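Local coordinates for vacuolar-sorting protein BRO1 (Saccharomyces cerevisiae, PDB 1ZB1) that helps sort cargo proteins into multivesicular bodies and recruits the deubiquitinase DOA4 to endosomes, its Bro1 domain being the part described and one that may bind SNF7, at residues Q71-Y76 and E354-D359; W99-Y104 and K109-T114; L214-C219 and S257-Y262. All coordinates share one frame; numbering follows the deposited sequence.

In the fold
All three contacts lie within the Bro1 domain, a largely helical body related to TPR-type folds. Contacts 1 and 2 share one half: helix 65-86 runs on in the chain to strand 97-100, and though their centres are about 25 Å apart, their nearest atoms come within about 6 Å without touching. Glu-121 ties the two neighbourhoods together, hydrogen-bonded to Tyr-75 of segment 71-76 and to Trp-99 of contact 2. Contact 3 sits across the chain's centre, about 39 Å from both others between centres. Contact 1 closes the widest span, bringing helix 349-371 back onto helix 65-86, with both other contacts lying between its segments in sequence.

Contact 1 of 3, residues Q71-Y76 and E354-D359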
loop_
_atom_site.group_PDB
_atom_site.type_symbol
_atom_site.label_atom_id
_atom_site.label_comp_id
_atom_site.label_asym_id
_atom_site.label_seq_id
_atom_site.Cartn_x
_atom_site.Cartn_y
_atom_site.Cartn_z
ATOM N N GLN A 71 -13.228 13.713 0.873
ATOM C CA GLN A 71 -13.361 14.673 -0.231
ATOM C C GLN A 71 -12.942 14.043 -1.557
ATOM O O GLN A 71 -13.581 14.253 -2.589
ATOM C CB GLN A 71 -12.505 15.926 0.016
ATOM C CG GLN A 71 -12.679 16.571 1.386
ATOM C CD GLN A 71 -14.129 16.759 1.789
ATOM O OE1 GLN A 71 -14.525 16.374 2.889
ATOM N NE2 GLN A 71 -14.927 17.358 0.914
ATOM N N ASN A 72 -11.853 13.280 -1.526
ATOM C CA ASN A 72 -11.358 12.624 -2.734
ATOM C C ASN A 72 -12.287 11.528 -3.255
ATOM O O ASN A 72 -12.473 11.407 -4.467
ATOM C CB ASN A 72 -9.959 12.066 -2.480
ATOM C CG ASN A 72 -8.882 13.122 -2.644
ATOM O OD1 ASN A 72 -8.420 13.380 -3.760
ATOM N ND2 ASN A 72 -8.491 13.759 -1.534
ATOM N N LEU A 73 -12.864 10.730 -2.356
ATOM C CA LEU A 73 -13.788 9.673 -2.773
ATOM C C LEU A 73 -15.027 10.308 -3.410
ATOM O O LEU A 73 -15.548 9.805 -4.405
ATOM C CB LEU A 73 -14.227 8.810 -1.582
ATOM C CG LEU A 73 -13.506 7.536 -1.120
ATOM C CD1 LEU A 73 -12.609 6.988 -2.203
ATOM C CD2 LEU A 73 -12.731 7.819 0.154
ATOM N N LYS A 74 -15.502 11.410 -2.830
ATOM C CA LYS A 74 -16.669 12.102 -3.376
ATOM C C LYS A 74 -16.345 12.740 -4.727
ATOM O O LYS A 74 -17.161 12.710 -5.663
ATOM C CB LYS A 74 -17.167 13.170 -2.392
ATOM C CG LYS A 74 -17.794 12.568 -1.136
ATOM C CD LYS A 74 -18.377 13.625 -0.201
ATOM C CE LYS A 74 -19.148 12.950 0.942
ATOM N NZ LYS A 74 -19.667 13.907 1.958
ATOM N N TYR A 75 -15.153 13.316 -4.839
ATOM C CA TYR A 75 -14.760 13.933 -6.102
ATOM C C TYR A 75 -14.579 12.853 -7.177
ATOM O O TYR A 75 -14.945 13.067 -8.329
ATOM C CB TYR A 75 -13.468 14.750 -5.938
ATOM C CG TYR A 75 -13.082 15.525 -7.187
ATOM C CD1 TYR A 75 -13.979 16.412 -7.782
ATOM C CD2 TYR A 75 -11.836 15.337 -7.797
ATOM C CE1 TYR A 75 -13.654 17.088 -8.961
ATOM C CE2 TYR A 75 -11.498 16.018 -8.978
ATOM C CZ TYR A 75 -12.415 16.884 -9.552
ATOM O OH TYR A 75 -12.124 17.525 -10.733
ATOM N N TYR A 76 -14.017 11.699 -6.813
ATOM C CA TYR A 76 -13.841 10.622 -7.796
ATOM C C TYR A 76 -15.227 10.188 -8.283
ATOM O O TYR A 76 -15.432 9.962 -9.484
ATOM C CB TYR A 76 -13.117 9.409 -7.188
ATOM C CG TYR A 76 -12.653 8.390 -8.230
ATOM C CD1 TYR A 76 -11.363 8.443 -8.759
ATOM C CD2 TYR A 76 -13.518 7.404 -8.711
ATOM C CE1 TYR A 76 -10.938 7.540 -9.743
ATOM C CE2 TYR A 76 -13.110 6.494 -9.700
ATOM C CZ TYR A 76 -11.819 6.567 -10.210
ATOM O OH TYR A 76 -11.404 5.668 -11.177
ATOM N N GLU A 354 -18.271 2.401 -4.195
ATOM C CA GLU A 354 -19.722 2.262 -4.198
ATOM C C GLU A 354 -20.549 3.083 -3.197
ATOM O O GLU A 354 -21.502 3.743 -3.589
ATOM C CB GLU A 354 -20.067 0.774 -4.078
ATOM C CG GLU A 354 -21.510 0.425 -4.342
ATOM C CD GLU A 354 -21.673 -1.045 -4.663
ATOM O OE1 GLU A 354 -21.231 -1.460 -5.760
ATOM O OE2 GLU A 354 -22.224 -1.790 -3.822
ATOM N N PRO A 355 -20.198 3.062 -1.902
ATOM C CA PRO A 355 -20.974 3.833 -0.921
ATOM C C PRO A 355 -21.094 5.342 -1.196
ATOM O O PRO A 355 -21.998 5.999 -0.673
ATOM C CB PRO A 355 -20.246 3.550 0.392
ATOM C CG PRO A 355 -19.671 2.177 0.175
ATOM C CD PRO A 355 -19.151 2.266 -1.235
ATOM N N TYR A 356 -20.197 5.886 -2.015
ATOM C CA TYR A 356 -20.210 7.321 -2.326
ATOM C C TYR A 356 -20.940 7.717 -3.609
ATOM O O TYR A 356 -21.276 8.889 -3.795
ATOM C CB TYR A 356 -18.775 7.854 -2.414
ATOM C CG TYR A 356 -17.976 7.671 -1.148
ATOM C CD1 TYR A 356 -17.314 6.471 -0.881
ATOM C CD2 TYR A 356 -17.912 8.688 -0.197
ATOM C CE1 TYR A 356 -16.601 6.292 0.317
ATOM C CE2 TYR A 356 -17.209 8.520 0.995
ATOM C CZ TYR A 356 -16.559 7.322 1.246
ATOM O OH TYR A 356 -15.886 7.151 2.434
ATOM N N MET A 357 -21.190 6.747 -4.483
ATOM C CA MET A 357 -21.835 7.013 -5.769
ATOM C C MET A 357 -23.257 7.604 -5.768
ATOM O O MET A 357 -23.537 8.546 -6.512
ATOM C CB MET A 357 -21.808 5.737 -6.617
ATOM C CG MET A 357 -20.401 5.264 -6.976
ATOM S SD MET A 357 -19.485 6.408 -8.057
ATOM C CE MET A 357 -20.106 5.938 -9.649
ATOM N N GLN A 358 -24.149 7.065 -4.941
ATOM C CA GLN A 358 -25.534 7.549 -4.885
ATOM C C GLN A 358 -25.733 9.049 -4.637
ATOM O O GLN A 358 -26.347 9.742 -5.451
ATOM C CB GLN A 358 -26.317 6.766 -3.825
ATOM C CG GLN A 358 -27.330 5.786 -4.388
ATOM C CD GLN A 358 -28.461 6.470 -5.142
ATOM O OE1 GLN A 358 -28.250 7.072 -6.197
ATOM N NE2 GLN A 358 -29.673 6.380 -4.598
ATOM N N ASP A 359 -25.229 9.547 -3.512
ATOM C CA ASP A 359 -25.393 10.962 -3.175
ATOM C C ASP A 359 -24.842 11.920 -4.234
ATOM O O ASP A 359 -25.430 12.977 -4.495
ATOM C CB ASP A 359 -24.746 11.270 -1.816
ATOM C CG ASP A 359 -25.487 10.619 -0.656
ATOM O OD1 ASP A 359 -26.740 10.654 -0.649
ATOM O OD2 ASP A 359 -24.819 10.081 0.257
#
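Leu-73 lies squarely on one face of the Tyr-356 ring, and this pairing carries most of the contact. Its CB sits 3.7 Å from the ring centroid, directly on the ring normal, which makes a CH-pi contact. From there the leucine runs outward over the ring: CG comes 3.6 Å from Tyr-356 CE1, and CD2 reaches the phenol end, 3.9 Å from Tyr-356 OH. Neither leucine torsion is near a staggered value (chi1 -91°, chi2 -18°), a conformation that may carry some strain but lays the branch along the ring. In Tyr-356, CG anti to the carbonyl carbon carries the ring toward the facing helix, and chi2 near 85° turns its face to Leu-73.

Lys-74 comes in beside the leucine at roughly a right angle to the tyrosine side chain. The touching is done by aliphatic carbon, with Lys-74 CG 4.0 Å from Tyr-356 CD2, in an oblique approach. Between the two segments the grip is made by carbon and ring. Beyond CG the lysine is fully extended, and its NZ forms a salt bridge with Glu-70 one turn back on the same helix. Asp-359 is also nearby, though not in contact, and might add slightly to the negative field around that amine.

Tyr-356 and Met-357 also touch Ser-77, prolonging the join along helix 65-86. Behind it that helix packs on helix 118-139, where Leu-73 meets Ile-129, and on helix 46-58, while helix 349-371, from the end of the chain, lies against it through Tyr-356 and Met-357.

Contact 2 of 3, residues W99-Y104 and K109-T114; sequences WYDAEY and KGLKYT
Lys-109 and Glu-103 meet near the turn of a two-stranded antiparallel beta hairpin, the small sheet of an otherwise mostly helical domain. Here the backbone O of Lys-109 lies near the Glu-103 carboxylate, but both atoms are acceptors and they only adjoin. Gly-110 follows, its carbonyl carbon at the edge of the Tyr-100 ring, close to the ring plane.

At Leu-111, just before the strand, the two segments begin to hold each other. Its O accepts from Asp-101 N at 2.9 Å and also lies against the CA-H of Tyr-100. The Leu-111 side chain runs alongside that of Asp-101, pointing the same way, with Leu-111 CD2 3.6 Å from Asp-101 OD2.

Lys-112 forms a non-hydrogen-bonded pair with Tyr-100, both side chains on one face of the sheet. With CG wedged between the backbone N and the carbonyl carbon (chi1 61°), the extended lysine lies side by side with the tyrosine. Lys-112 CB stands over the ring, 3.8 Å from the Tyr-100 centroid and 13° off the normal, and the chain continues past the phenol to a salt bridge with Glu-19.

Tyr-113 pairs with Trp-99 through two reciprocal backbone bonds, N to O in each direction, both 3.0 Å. These two side chains take the other face, where Trp-99 packs on helix 118-139 and hydrogen-bonds Glu-121 through NE1. Asp-101 OD1, which is bonded to Ser-171, approaches the Tyr-113 ring in its plane, 3.7 Å from Tyr-113 CE2. One water joins the same two side chains: it donates to Asp-101 OD2 at 2.6 Å and is hydrogen-bonded to Tyr-113 OH at 2.7 Å.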
loop_
_atom_site.group_PDB
_atom_site.type_symbol
_atom_site.label_atom_id
_atom_site.label_comp_id
_atom_site.label_asym_id
_atom_site.label_seq_id
_atom_site.Cartn_x
_atom_site.Cartn_y
_atom_site.Cartn_z
ATOM N N TRP A 99 -1.374 18.017 -13.171
ATOM C CA TRP A 99 -0.787 17.284 -12.043
ATOM C C TRP A 99 0.734 17.154 -12.057
ATOM O O TRP A 99 1.346 16.945 -13.108
ATOM C CB TRP A 99 -1.384 15.873 -11.948
ATOM C CG TRP A 99 -2.845 15.861 -11.610
ATOM C CD1 TRP A 99 -3.886 16.047 -12.469
ATOM C CD2 TRP A 99 -3.419 15.693 -10.310
ATOM N NE1 TRP A 99 -5.082 16.006 -11.782
ATOM C CE2 TRP A 99 -4.821 15.791 -10.455
ATOM C CE3 TRP A 99 -2.884 15.470 -9.032
ATOM C CZ2 TRP A 99 -5.699 15.672 -9.371
ATOM C CZ3 TRP A 99 -3.765 15.351 -7.948
ATOM C CH2 TRP A 99 -5.154 15.453 -8.130
ATOM N N TYR A 100 1.327 17.255 -10.869
ATOM C CA TYR A 100 2.770 17.128 -10.690
ATOM C C TYR A 100 3.133 15.708 -10.255
ATOM O O TYR A 100 2.350 15.033 -9.585
ATOM C CB TYR A 100 3.271 18.087 -9.597
ATOM C CG TYR A 100 3.237 19.561 -9.941
ATOM C CD1 TYR A 100 2.048 20.293 -9.883
ATOM C CD2 TYR A 100 4.411 20.234 -10.295
ATOM C CE1 TYR A 100 2.031 21.665 -10.166
ATOM C CE2 TYR A 100 4.404 21.599 -10.581
ATOM C CZ TYR A 100 3.219 22.306 -10.512
ATOM O OH TYR A 100 3.229 23.653 -10.774
ATOM N N ASP A 101 4.324 15.254 -10.623
ATOM C CA ASP A 101 4.770 13.932 -10.206
ATOM C C ASP A 101 5.067 13.994 -8.699
ATOM O O ASP A 101 5.525 15.025 -8.199
ATOM C CB ASP A 101 6.057 13.531 -10.936
ATOM C CG ASP A 101 5.816 13.081 -12.364
ATOM O OD1 ASP A 101 4.644 12.926 -12.765
ATOM O OD2 ASP A 101 6.814 12.867 -13.078
ATOM N N ALA A 102 4.813 12.897 -7.987
ATOM C CA ALA A 102 5.088 12.847 -6.549
ATOM C C ALA A 102 6.567 13.151 -6.313
ATOM O O ALA A 102 7.431 12.696 -7.067
ATOM C CB ALA A 102 4.735 11.464 -5.984
ATOM N N GLU A 103 6.861 13.917 -5.268
ATOM C CA GLU A 103 8.240 14.294 -4.970
ATOM C C GLU A 103 8.897 13.456 -3.877
ATOM O O GLU A 103 8.667 13.683 -2.693
ATOM C CB GLU A 103 8.299 15.775 -4.587
ATOM C CG GLU A 103 7.981 16.705 -5.740
ATOM C CD GLU A 103 7.991 18.174 -5.353
ATOM O OE1 GLU A 103 7.999 19.019 -6.271
ATOM O OE2 GLU A 103 7.984 18.485 -4.141
ATOM N N TYR A 104 9.714 12.485 -4.275
ATOM C CA TYR A 104 10.401 11.644 -3.299
ATOM C C TYR A 104 11.797 12.196 -3.032
ATOM O O TYR A 104 12.036 12.870 -2.029
ATOM C CB TYR A 104 10.528 10.202 -3.799
ATOM C CG TYR A 104 9.219 9.495 -4.064
ATOM C CD1 TYR A 104 8.712 9.404 -5.353
ATOM C CD2 TYR A 104 8.494 8.905 -3.025
ATOM C CE1 TYR A 104 7.522 8.742 -5.613
ATOM C CE2 TYR A 104 7.293 8.237 -3.273
ATOM C CZ TYR A 104 6.817 8.161 -4.573
ATOM O OH TYR A 104 5.642 7.502 -4.852
ATOM N N LYS A 109 11.647 17.659 -9.483
ATOM C CA LYS A 109 11.369 18.630 -8.433
ATOM C C LYS A 109 10.258 19.586 -8.859
ATOM O O LYS A 109 10.050 20.625 -8.230
ATOM C CB LYS A 109 12.635 19.429 -8.105
ATOM C CG LYS A 109 13.852 18.577 -7.769
ATOM C CD LYS A 109 13.628 17.731 -6.523
ATOM C CE LYS A 109 14.841 16.861 -6.227
ATOM N NZ LYS A 109 14.618 15.966 -5.058
ATOM N N GLY A 110 9.552 19.234 -9.929
ATOM C CA GLY A 110 8.471 20.081 -10.410
ATOM C C GLY A 110 7.988 19.685 -11.794
ATOM O O GLY A 110 7.628 20.539 -12.605
ATOM N N LEU A 111 7.978 18.385 -12.066
ATOM C CA LEU A 111 7.537 17.887 -13.366
ATOM C C LEU A 111 6.014 17.739 -13.386
ATOM O O LEU A 111 5.445 16.958 -12.620
ATOM C CB LEU A 111 8.197 16.541 -13.662
ATOM C CG LEU A 111 8.166 16.092 -15.126
ATOM C CD1 LEU A 111 8.823 17.166 -15.993
ATOM C CD2 LEU A 111 8.901 14.763 -15.286
ATOM N N LYS A 112 5.359 18.491 -14.264
ATOM C CA LYS A 112 3.906 18.443 -14.360
ATOM C C LYS A 112 3.404 18.231 -15.783
ATOM O O LYS A 112 4.120 18.490 -16.754
ATOM C CB LYS A 112 3.303 19.738 -13.813
ATOM C CG LYS A 112 3.728 20.981 -14.566
ATOM C CD LYS A 112 2.890 22.183 -14.162
ATOM C CE LYS A 112 3.334 23.434 -14.898
ATOM N NZ LYS A 112 2.523 24.611 -14.492
ATOM N N TYR A 113 2.161 17.771 -15.887
ATOM C CA TYR A 113 1.521 17.529 -17.171
ATOM C C TYR A 113 0.093 18.055 -17.136
ATOM O O TYR A 113 -0.554 18.080 -16.077
ATOM C CB TYR A 113 1.474 16.030 -17.472
ATOM C CG TYR A 113 2.816 15.339 -17.444
ATOM C CD1 TYR A 113 3.677 15.392 -18.547
ATOM C CD2 TYR A 113 3.230 14.633 -16.311
ATOM C CE1 TYR A 113 4.925 14.754 -18.521
ATOM C CE2 TYR A 113 4.475 13.991 -16.271
ATOM C CZ TYR A 113 5.315 14.053 -17.379
ATOM O OH TYR A 113 6.527 13.394 -17.347
ATOM N N THR A 114 -0.392 18.475 -18.299
ATOM C CA THR A 114 -1.761 18.963 -18.442
ATOM C C THR A 114 -2.380 18.087 -19.528
ATOM O O THR A 114 -1.803 17.930 -20.609
ATOM C CB THR A 114 -1.794 20.449 -18.879
ATOM O OG1 THR A 114 -1.235 21.267 -17.842
ATOM C CG2 THR A 114 -3.226 20.895 -19.156
HETATM O O HOH W 1 6.913 11.645 -15.389
#

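Contact 3 of 3, residues L214-C219 and S257-Y262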
loop_
_atom_site.group_PDB
_atom_site.type_symbol
_atom_site.label_atom_id
_atom_site.label_comp_id
_atom_site.label_asym_id
_atom_site.label_seq_id
_atom_site.Cartn_x
_atom_site.Cartn_y
_atom_site.Cartn_z
ATOM N N LEU A 214 2.157 -17.436 9.055
ATOM C CA LEU A 214 1.893 -16.031 8.758
ATOM C C LEU A 214 3.192 -15.279 8.490
ATOM O O LEU A 214 3.235 -14.376 7.651
ATOM C CB LEU A 214 1.151 -15.373 9.925
ATOM C CG LEU A 214 -0.280 -15.865 10.166
ATOM C CD1 LEU A 214 -0.798 -15.321 11.478
ATOM C CD2 LEU A 214 -1.163 -15.436 9.005
ATOM N N SER A 215 4.246 -15.656 9.212
ATOM C CA SER A 215 5.546 -15.029 9.046
ATOM C C SER A 215 6.116 -15.389 7.689
ATOM O O SER A 215 6.725 -14.555 7.029
ATOM C CB SER A 215 6.510 -15.485 10.145
ATOM O OG SER A 215 6.162 -14.912 11.391
ATOM N N ARG A 216 5.914 -16.632 7.265
ATOM C CA ARG A 216 6.427 -17.052 5.975
ATOM C C ARG A 216 5.768 -16.233 4.877
ATOM O O ARG A 216 6.421 -15.829 3.915
ATOM C CB ARG A 216 6.165 -18.538 5.730
ATOM C CG ARG A 216 6.817 -19.040 4.455
ATOM C CD ARG A 216 8.333 -18.865 4.520
ATOM N NE ARG A 216 8.963 -18.859 3.203
ATOM C CZ ARG A 216 8.920 -19.870 2.341
ATOM N NH1 ARG A 216 8.271 -20.988 2.650
ATOM N NH2 ARG A 216 9.527 -19.762 1.166
ATOM N N ALA A 217 4.473 -15.982 5.025
ATOM C CA ALA A 217 3.747 -15.202 4.033
ATOM C C ALA A 217 4.298 -13.774 3.972
ATOM O O ALA A 217 4.433 -13.203 2.888
ATOM C CB ALA A 217 2.251 -15.192 4.359
ATOM N N THR A 218 4.621 -13.204 5.131
ATOM C CA THR A 218 5.169 -11.846 5.189
ATOM C C THR A 218 6.468 -11.795 4.388
ATOM O O THR A 218 6.713 -10.856 3.619
ATOM C CB THR A 218 5.450 -11.417 6.641
ATOM O OG1 THR A 218 4.244 -11.521 7.410
ATOM C CG2 THR A 218 5.944 -9.971 6.688
ATOM N N CYS A 219 7.291 -12.824 4.565
ATOM C CA CYS A 219 8.555 -12.930 3.852
ATOM C C CYS A 219 8.305 -12.976 2.347
ATOM O O CYS A 219 8.893 -12.201 1.593
ATOM C CB CYS A 219 9.308 -14.194 4.289
ATOM S SG CYS A 219 10.640 -14.666 3.162
ATOM N N SER A 257 13.396 -15.753 8.983
ATOM C CA SER A 257 14.031 -16.219 10.213
ATOM C C SER A 257 12.984 -16.473 11.293
ATOM O O SER A 257 13.002 -17.511 11.959
ATOM C CB SER A 257 15.032 -15.178 10.728
ATOM O OG SER A 257 15.510 -15.526 12.022
ATOM N N LEU A 258 12.079 -15.514 11.459
ATOM C CA LEU A 258 11.023 -15.612 12.460
ATOM C C LEU A 258 10.152 -16.835 12.204
ATOM O O LEU A 258 9.684 -17.489 13.140
ATOM C CB LEU A 258 10.159 -14.349 12.435
ATOM C CG LEU A 258 9.365 -14.056 13.708
ATOM C CD1 LEU A 258 10.341 -13.737 14.834
ATOM C CD2 LEU A 258 8.418 -12.881 13.480
ATOM N N SER A 259 9.939 -17.137 10.928
ATOM C CA SER A 259 9.124 -18.277 10.526
ATOM C C SER A 259 9.780 -19.598 10.934
ATOM O O SER A 259 9.129 -20.484 11.493
ATOM C CB SER A 259 8.917 -18.257 9.013
ATOM O OG SER A 259 8.107 -19.338 8.606
ATOM N N ALA A 260 11.069 -19.727 10.639
ATOM C CA ALA A 260 11.823 -20.931 10.973
ATOM C C ALA A 260 11.885 -21.115 12.486
ATOM O O ALA A 260 11.763 -22.229 12.989
ATOM C CB ALA A 260 13.232 -20.841 10.395
ATOM N N TYR A 261 12.083 -20.015 13.204
ATOM C CA TYR A 261 12.149 -20.050 14.658
ATOM C C TYR A 261 10.875 -20.653 15.247
ATOM O O TYR A 261 10.926 -21.621 16.011
ATOM C CB TYR A 261 12.356 -18.634 15.203
ATOM C CG TYR A 261 12.144 -18.482 16.702
ATOM C CD1 TYR A 261 12.887 -19.232 17.619
ATOM C CD2 TYR A 261 11.214 -17.575 17.200
ATOM C CE1 TYR A 261 12.705 -19.075 18.991
ATOM C CE2 TYR A 261 11.025 -17.410 18.564
ATOM C CZ TYR A 261 11.773 -18.162 19.456
ATOM O OH TYR A 261 11.583 -17.995 20.805
ATOM N N TYR A 262 9.727 -20.090 14.886
ATOM C CA TYR A 262 8.469 -20.592 15.421
ATOM C C TYR A 262 8.162 -22.027 15.005
ATOM O O TYR A 262 7.589 -22.782 15.786
ATOM C CB TYR A 262 7.329 -19.642 15.061
ATOM C CG TYR A 262 7.275 -18.465 16.003
ATOM C CD1 TYR A 262 6.745 -18.602 17.285
ATOM C CD2 TYR A 262 7.818 -17.230 15.644
ATOM C CE1 TYR A 262 6.757 -17.545 18.186
ATOM C CE2 TYR A 262 7.838 -16.169 16.536
ATOM C CZ TYR A 262 7.308 -16.332 17.804
ATOM O OH TYR A 262 7.330 -15.288 18.692
#
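Ser-215 and Ser-259 face each other almost CB to CB, with their CB atoms 3.8 Å apart and their CA atoms only 5.1 Å apart. Both side chains set out toward the opposite helix, yet the hydroxyls part company. Ser-215 OG stands anti to its carbonyl carbon (chi1 -72°), beside its backbone N, where it is hydrogen-bonded to Ile-211 O one turn earlier. Ser-259 OG takes the other course, anti to its backbone N (chi1 -179°), and reaches across to hydrogen-bond Ser-212 O on helix 208-230. Each buried hydroxyl thus has a carbonyl partner, and Ser-259 adds a polar tie between the helices just before 214-219.

Two larger side chains flank the serines. Leu-258 points at the facing helix and brings CD2 to 3.7 Å from Ser-215 OG, so a methyl covers the oxygen that is already bonded to Ile-211. Beside Ser-259, Arg-216 offers its aliphatic base: Arg-216 CB is 3.6 Å from Ser-259 OG.

This is tight antiparallel packing between successive helices of the chain, 208-230 and 242-269, a helical hairpin consistent with the TPR-like relationship of the Bro1 domain. The axes of the short segments run 162° apart in direction and approach to 8.0 Å, a separation that side chains as small as serine can allow.

Arg-216 then bends at its second torsion and leads away from helix 242-269, touching Ile-338 and Ala-340 in a loop that also meets Ser-259. On the far side of 214-219, Thr-218 OG1 hydrogen-bonds Leu-214 O at 3.0 Å. That carbonyl also receives Thr-218 N, from the opposite face of its plane, and Gln-191 NE2 of helix 176-198.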